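Local coordinates for protein cerato-platanin 1 (Moniliophthora perniciosa, PDB 3SUJ) that is of uncertain function but belongs to the secreted cerato-platanins, folds as a double-psi beta barrel and binds zinc ions, at residues F90-S93 with K94-D98. Sequence-based numbering, arbitrary orientation.
Sequences FTAS and KQAMD
S93 and A96 meet at the point where strand 90-92 of the double-psi beta barrel gives way to helix 94-101, a worked example of N-capping by serine. The hydroxyl is turned back between the backbone N and the carbonyl carbon (chi1 74°), and there S93 OG accepts from A96 N at 2.9 Å, with 154° at the hydrogen. M97 N donates to S93 O at 3.0 Å, closing the first helical turn. The K94 amide is taken by the D12 carboxylate, whose other oxygen accepts from Q95 NE2. This inner side is tightly packed: A96 CB lies 3.3 Å from S93 OG, and A92 CB faces A96 CB at 3.9 Å, with M80 and I78 of strand 76-83 touching A92 and A96. S93 OG is also hydrogen-bonded to the carbonyl of P44, joining helix start to a neighbouring loop. The outer side is looser. Here Q95 is exposed, and K94, extended as far as CE before bending at chi4, reaches along the helix surface to D98, where NZ meets the syn lone pair of OD2 at 2.8 Å in a salt bridge; A105 N holds OD1. With an alanine here, the A96 amide would probably lose its cap and the P44 carbonyl its hydroxyl partner. Chemically, one buried hydroxyl accepts from a first-turn amide that has no preceding helical carbonyl, and gives its hydrogen to the P44 carbonyl.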
# COMPACT_ATOMS: atom_id res chain seq x y z
N PHE A 90 -6.64 -0.70 4.41
CA PHE A 90 -5.32 -0.72 3.81
C PHE A 90 -4.26 -0.73 4.91
O PHE A 90 -4.47 -0.16 6.00
CB PHE A 90 -5.12 0.58 3.00
CG PHE A 90 -5.93 0.59 1.72
CD1 PHE A 90 -7.29 0.87 1.74
CD2 PHE A 90 -5.36 0.19 0.54
CE1 PHE A 90 -8.10 0.73 0.56
CE2 PHE A 90 -6.15 0.14 -0.60
CZ PHE A 90 -7.46 0.37 -0.55
N THR A 91 -3.11 -1.31 4.57
CA THR A 91 -1.95 -1.32 5.49
C THR A 91 -0.75 -0.95 4.64
O THR A 91 -0.31 -1.80 3.83
CB THR A 91 -1.76 -2.66 6.14
OG1 THR A 91 -2.91 -3.03 6.85
CG2 THR A 91 -0.58 -2.58 7.11
N ALA A 92 -0.13 0.21 4.85
CA ALA A 92 1.02 0.65 4.04
C ALA A 92 2.29 0.52 4.81
O ALA A 92 2.30 0.16 5.99
CB ALA A 92 0.80 2.07 3.59
N SER A 93 3.41 0.77 4.15
CA SER A 93 4.67 0.95 4.83
C SER A 93 4.55 2.02 5.87
O SER A 93 3.77 2.98 5.73
CB SER A 93 5.87 1.20 3.89
OG SER A 93 5.93 2.62 3.24
N LYS A 94 5.47 2.01 6.90
CA LYS A 94 5.56 3.14 7.81
C LYS A 94 5.99 4.40 7.05
O LYS A 94 5.44 5.44 7.37
CB LYS A 94 6.52 2.83 8.97
CG LYS A 94 6.46 3.89 10.03
CD LYS A 94 7.44 3.51 11.15
CE LYS A 94 7.42 4.63 12.16
NZ LYS A 94 8.25 5.80 11.74
N GLN A 95 6.94 4.29 6.15
CA GLN A 95 7.36 5.49 5.41
C GLN A 95 6.14 6.11 4.68
O GLN A 95 6.00 7.33 4.66
CB GLN A 95 8.43 5.15 4.43
CG GLN A 95 9.82 5.01 5.05
CD GLN A 95 10.76 4.37 4.14
OE1 GLN A 95 11.47 5.12 3.37
NE2 GLN A 95 10.78 3.04 4.11
N ALA A 96 5.31 5.31 4.05
CA ALA A 96 4.16 5.85 3.34
C ALA A 96 3.19 6.53 4.29
O ALA A 96 2.70 7.62 4.01
CB ALA A 96 3.53 4.74 2.62
N MET A 97 2.92 5.89 5.45
CA MET A 97 1.98 6.48 6.37
C MET A 97 2.58 7.74 7.03
O MET A 97 1.82 8.68 7.30
CB MET A 97 1.48 5.45 7.40
CG MET A 97 0.34 6.05 8.25
SD MET A 97 -0.46 4.74 9.19
CE MET A 97 -1.55 5.65 10.24
N ASP A 98 3.87 7.74 7.30
CA ASP A 98 4.52 8.95 7.80
C ASP A 98 4.42 10.06 6.73
O ASP A 98 4.15 11.23 7.12
CB ASP A 98 5.97 8.66 8.13
CG ASP A 98 6.16 8.19 9.58
OD1 ASP A 98 5.35 8.48 10.43
OD2 ASP A 98 7.21 7.53 9.82